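Local coordinates for protein naphthalene dioxygenase large subunit (Rhodococcus sp., PDB 2B1X) that forms the large subunit of a Rieske-type non-haem iron oxygenase, with a [2Fe-2S] cluster in one domain and a mononuclear iron site in the other, at residues Phe42-Ile55 with Asn147-Asp160. Numbering follows the deposited sequence.
Sequences FGHAWVFLAHESEI and NLASYKGLIFGSLD
Trp-46 lies across the hairpin formed by strands 147-151 and 154-158, a broad indole spanning both. Ser-158 CB sits over its six-membered ring in a CH-pi contact, 4.0 Å from the centroid, while Trp-46 CH2 reaches Asn-147 CB at 3.5 Å and Trp-46 CE3 packs on Phe-156 CB. Further along, the Phe-48 edge meets the Phe-156 face in a T-shaped pair, planes at 79°; with CG anti to the backbone N (chi1 173°), the Phe-48 ring also brings CE1 to Leu-154 CG. Gly-157 leaves room for Leu-49 CD1, 3.7 Å from Gly-157 N.

Antiparallel backbone bonds align these groups. Val-47 and Gly-157 form a hydrogen-bonded pair, then Leu-49 and Ala-50 both face Ile-155, a classic bulge in which Leu-49 N reaches Ile-155 O at 2.8 Å and Ala-50 N only weakly. At the type I' turn, Gly-153 has a positive phi (92°), where a CB would jam against the preceding carbonyl O; its O accepts from Glu-52 N, and Ser-150 OG donates to Glu-52 OE1 (2.8 Å).

Strand 154-158 is thus central in a three-stranded sheet. Helix 166-170 packs on Trp-46, whose NE1 hydrogen-bonds to Asp-164 O; Ala-50 touches strand 60-66, and His-51 strand 188-199 of the catalytic domain.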
# COMPACT_ATOMS: atom_id res chain seq x y z
N PHE A 42 -2.57 10.39 -23.93
CA PHE A 42 -2.78 11.53 -23.04
C PHE A 42 -1.83 12.69 -23.29
O PHE A 42 -2.12 13.83 -22.90
CB PHE A 42 -2.85 11.09 -21.56
CG PHE A 42 -4.07 10.24 -21.26
CD1 PHE A 42 -3.96 8.85 -21.10
CD2 PHE A 42 -5.34 10.81 -21.21
CE1 PHE A 42 -5.05 8.07 -20.89
CE2 PHE A 42 -6.47 10.04 -20.98
CZ PHE A 42 -6.35 8.66 -20.82
N GLY A 43 -0.73 12.42 -23.98
CA GLY A 43 0.15 13.48 -24.43
C GLY A 43 -0.25 14.11 -25.76
O GLY A 43 0.38 15.09 -26.18
N HIS A 44 -1.30 13.60 -26.41
CA HIS A 44 -1.70 14.17 -27.69
C HIS A 44 -3.17 14.60 -27.76
O HIS A 44 -3.47 15.64 -28.30
CB HIS A 44 -1.36 13.20 -28.82
CG HIS A 44 0.11 13.10 -29.08
ND1 HIS A 44 0.94 12.24 -28.39
CD2 HIS A 44 0.90 13.80 -29.93
CE1 HIS A 44 2.18 12.41 -28.81
NE2 HIS A 44 2.18 13.34 -29.75
N ALA A 45 -4.06 13.80 -27.19
CA ALA A 45 -5.49 14.02 -27.30
C ALA A 45 -5.94 15.22 -26.51
O ALA A 45 -5.20 15.73 -25.67
CB ALA A 45 -6.23 12.77 -26.82
N TRP A 46 -7.15 15.71 -26.81
CA TRP A 46 -7.76 16.78 -26.04
C TRP A 46 -8.47 16.11 -24.86
O TRP A 46 -9.32 15.24 -25.07
CB TRP A 46 -8.78 17.54 -26.89
CG TRP A 46 -8.18 18.50 -27.85
CD1 TRP A 46 -7.84 18.26 -29.15
CD2 TRP A 46 -7.78 19.85 -27.58
NE1 TRP A 46 -7.29 19.39 -29.72
CE2 TRP A 46 -7.25 20.38 -28.77
CE3 TRP A 46 -7.85 20.68 -26.44
CZ2 TRP A 46 -6.81 21.70 -28.88
CZ3 TRP A 46 -7.40 21.98 -26.54
CH2 TRP A 46 -6.88 22.49 -27.74
N VAL A 47 -8.18 16.60 -23.66
CA VAL A 47 -8.71 16.02 -22.41
C VAL A 47 -9.54 17.07 -21.64
O VAL A 47 -9.14 18.22 -21.52
CB VAL A 47 -7.54 15.57 -21.52
CG1 VAL A 47 -8.05 15.06 -20.14
CG2 VAL A 47 -6.64 14.54 -22.28
N PHE A 48 -10.72 16.66 -21.17
CA PHE A 48 -11.60 17.57 -20.46
C PHE A 48 -10.99 17.91 -19.07
O PHE A 48 -10.52 17.01 -18.34
CB PHE A 48 -13.00 16.95 -20.29
CG PHE A 48 -13.92 17.78 -19.42
CD1 PHE A 48 -14.55 18.90 -19.93
CD2 PHE A 48 -14.11 17.43 -18.09
CE1 PHE A 48 -15.39 19.69 -19.10
CE2 PHE A 48 -14.91 18.19 -17.26
CZ PHE A 48 -15.58 19.32 -17.77
N LEU A 49 -11.03 19.19 -18.72
CA LEU A 49 -10.47 19.68 -17.46
C LEU A 49 -11.53 20.22 -16.49
O LEU A 49 -11.54 19.90 -15.30
CB LEU A 49 -9.52 20.83 -17.74
CG LEU A 49 -8.34 20.47 -18.68
CD1 LEU A 49 -7.53 21.68 -19.06
CD2 LEU A 49 -7.47 19.45 -17.99
N ALA A 50 -12.40 21.09 -16.99
CA ALA A 50 -13.32 21.80 -16.12
C ALA A 50 -14.46 22.37 -16.91
O ALA A 50 -14.35 22.52 -18.14
CB ALA A 50 -12.58 22.92 -15.36
N HIS A 51 -15.56 22.69 -16.22
CA HIS A 51 -16.62 23.47 -16.84
C HIS A 51 -16.42 24.93 -16.45
O HIS A 51 -16.01 25.23 -15.32
CB HIS A 51 -18.01 22.97 -16.41
CG HIS A 51 -19.14 23.47 -17.27
ND1 HIS A 51 -19.80 24.66 -17.03
CD2 HIS A 51 -19.76 22.91 -18.35
CE1 HIS A 51 -20.75 24.83 -17.94
NE2 HIS A 51 -20.75 23.78 -18.74
N GLU A 52 -16.69 25.84 -17.40
CA GLU A 52 -16.56 27.27 -17.15
C GLU A 52 -17.38 27.77 -15.96
O GLU A 52 -16.99 28.74 -15.28
CB GLU A 52 -16.94 28.05 -18.40
CG GLU A 52 -15.83 28.09 -19.43
CD GLU A 52 -16.13 29.05 -20.57
OE1 GLU A 52 -16.04 28.62 -21.74
OE2 GLU A 52 -16.47 30.23 -20.29
N SER A 53 -18.54 27.15 -15.72
CA SER A 53 -19.38 27.53 -14.57
C SER A 53 -18.78 27.17 -13.19
O SER A 53 -19.34 27.58 -12.17
CB SER A 53 -20.79 26.92 -14.67
OG SER A 53 -20.72 25.52 -14.47
N GLU A 54 -17.68 26.41 -13.17
CA GLU A 54 -16.93 26.13 -11.93
C GLU A 54 -16.02 27.30 -11.52
O GLU A 54 -15.64 27.43 -10.34
CB GLU A 54 -16.06 24.87 -12.08
CG GLU A 54 -16.79 23.57 -12.46
CD GLU A 54 -15.85 22.38 -12.35
OE1 GLU A 54 -15.67 21.87 -11.22
OE2 GLU A 54 -15.28 21.96 -13.40
N ILE A 55 -15.64 28.12 -12.49
CA ILE A 55 -14.75 29.25 -12.26
C ILE A 55 -15.39 30.52 -12.82
O ILE A 55 -14.86 31.15 -13.75
CB ILE A 55 -13.36 28.96 -12.85
CG1 ILE A 55 -13.47 28.50 -14.32
CG2 ILE A 55 -12.69 27.84 -12.01
CD1 ILE A 55 -12.16 28.47 -15.10
N ASN A 147 -1.98 23.51 -25.43
CA ASN A 147 -3.18 23.83 -26.16
C ASN A 147 -4.40 23.87 -25.22
O ASN A 147 -4.68 22.90 -24.52
CB ASN A 147 -3.38 22.83 -27.31
CG ASN A 147 -3.16 23.45 -28.67
OD1 ASN A 147 -3.75 24.47 -28.99
ND2 ASN A 147 -2.35 22.81 -29.48
N LEU A 148 -5.08 25.01 -25.18
CA LEU A 148 -6.25 25.16 -24.31
C LEU A 148 -7.40 25.75 -25.10
O LEU A 148 -7.22 26.71 -25.84
CB LEU A 148 -5.94 26.06 -23.11
CG LEU A 148 -7.00 26.24 -22.00
CD1 LEU A 148 -7.05 25.07 -21.04
CD2 LEU A 148 -6.75 27.55 -21.21
N ALA A 149 -8.59 25.19 -24.93
CA ALA A 149 -9.77 25.67 -25.66
C ALA A 149 -11.05 25.26 -24.97
O ALA A 149 -11.06 24.40 -24.09
CB ALA A 149 -9.79 25.15 -27.14
N SER A 150 -12.14 25.88 -25.40
CA SER A 150 -13.47 25.67 -24.87
C SER A 150 -14.45 25.31 -26.00
O SER A 150 -14.37 25.87 -27.10
CB SER A 150 -13.93 26.98 -24.24
OG SER A 150 -14.39 26.75 -22.93
N TYR A 151 -15.35 24.38 -25.73
CA TYR A 151 -16.53 24.24 -26.57
C TYR A 151 -17.77 24.26 -25.70
O TYR A 151 -17.96 23.40 -24.85
CB TYR A 151 -16.48 22.99 -27.46
CG TYR A 151 -17.67 22.96 -28.41
CD1 TYR A 151 -18.76 22.12 -28.17
CD2 TYR A 151 -17.70 23.78 -29.53
CE1 TYR A 151 -19.86 22.11 -29.03
CE2 TYR A 151 -18.78 23.77 -30.40
CZ TYR A 151 -19.84 22.93 -30.16
OH TYR A 151 -20.91 22.93 -31.02
N LYS A 152 -18.60 25.28 -25.91
CA LYS A 152 -19.84 25.45 -25.16
C LYS A 152 -19.73 25.24 -23.64
O LYS A 152 -20.53 24.48 -23.06
CB LYS A 152 -20.96 24.55 -25.73
CG LYS A 152 -21.20 24.70 -27.24
CD LYS A 152 -22.21 25.76 -27.55
CE LYS A 152 -22.09 26.25 -28.99
NZ LYS A 152 -23.03 25.59 -29.90
N GLY A 153 -18.76 25.91 -23.01
CA GLY A 153 -18.54 25.80 -21.56
C GLY A 153 -17.55 24.73 -21.07
O GLY A 153 -17.06 24.80 -19.95
N LEU A 154 -17.25 23.76 -21.93
CA LEU A 154 -16.33 22.67 -21.64
C LEU A 154 -14.87 23.06 -21.97
O LEU A 154 -14.50 23.26 -23.14
CB LEU A 154 -16.74 21.43 -22.46
CG LEU A 154 -17.73 20.39 -21.92
CD1 LEU A 154 -18.94 20.98 -21.28
CD2 LEU A 154 -18.16 19.41 -23.04
N ILE A 155 -14.05 23.16 -20.93
CA ILE A 155 -12.62 23.45 -21.08
C ILE A 155 -11.80 22.18 -21.27
O ILE A 155 -11.77 21.31 -20.39
CB ILE A 155 -12.08 24.26 -19.88
CG1 ILE A 155 -12.98 25.50 -19.65
CG2 ILE A 155 -10.59 24.64 -20.10
CD1 ILE A 155 -12.83 26.14 -18.25
N PHE A 156 -11.14 22.08 -22.43
CA PHE A 156 -10.23 20.98 -22.72
C PHE A 156 -8.80 21.47 -22.86
O PHE A 156 -8.57 22.63 -23.25
CB PHE A 156 -10.57 20.33 -24.06
CG PHE A 156 -11.85 19.58 -24.08
CD1 PHE A 156 -13.07 20.26 -24.23
CD2 PHE A 156 -11.84 18.18 -24.10
CE1 PHE A 156 -14.26 19.55 -24.32
CE2 PHE A 156 -13.03 17.47 -24.18
CZ PHE A 156 -14.25 18.15 -24.29
N GLY A 157 -7.85 20.57 -22.59
CA GLY A 157 -6.46 20.84 -22.85
C GLY A 157 -5.77 19.71 -23.56
O GLY A 157 -6.18 18.52 -23.48
N SER A 158 -4.73 20.06 -24.29
CA SER A 158 -3.89 19.06 -24.93
C SER A 158 -2.44 19.40 -24.63
O SER A 158 -2.04 20.58 -24.59
CB SER A 158 -4.15 18.99 -26.44
OG SER A 158 -3.09 18.27 -27.08
N LEU A 159 -1.64 18.36 -24.42
CA LEU A 159 -0.21 18.53 -24.18
C LEU A 159 0.60 18.79 -25.46
O LEU A 159 1.81 19.07 -25.39
CB LEU A 159 0.31 17.29 -23.44
CG LEU A 159 0.49 17.40 -21.93
CD1 LEU A 159 -0.17 18.63 -21.24
CD2 LEU A 159 0.20 16.09 -21.20
N ASP A 160 -0.06 18.68 -26.61
CA ASP A 160 0.58 18.74 -27.92
C ASP A 160 0.35 20.13 -28.54
O ASP A 160 -0.79 20.53 -28.81
CB ASP A 160 0.02 17.62 -28.80
CG ASP A 160 0.60 17.61 -30.22
OD1 ASP A 160 1.50 18.42 -30.56
OD2 ASP A 160 0.20 16.78 -31.05
O HOH W 1 -2.91 15.92 -24.48
O HOH W 2 -2.59 15.74 -31.05
O HOH W 3 -22.25 23.66 -21.11
O HOH W 4 -17.27 28.10 -24.37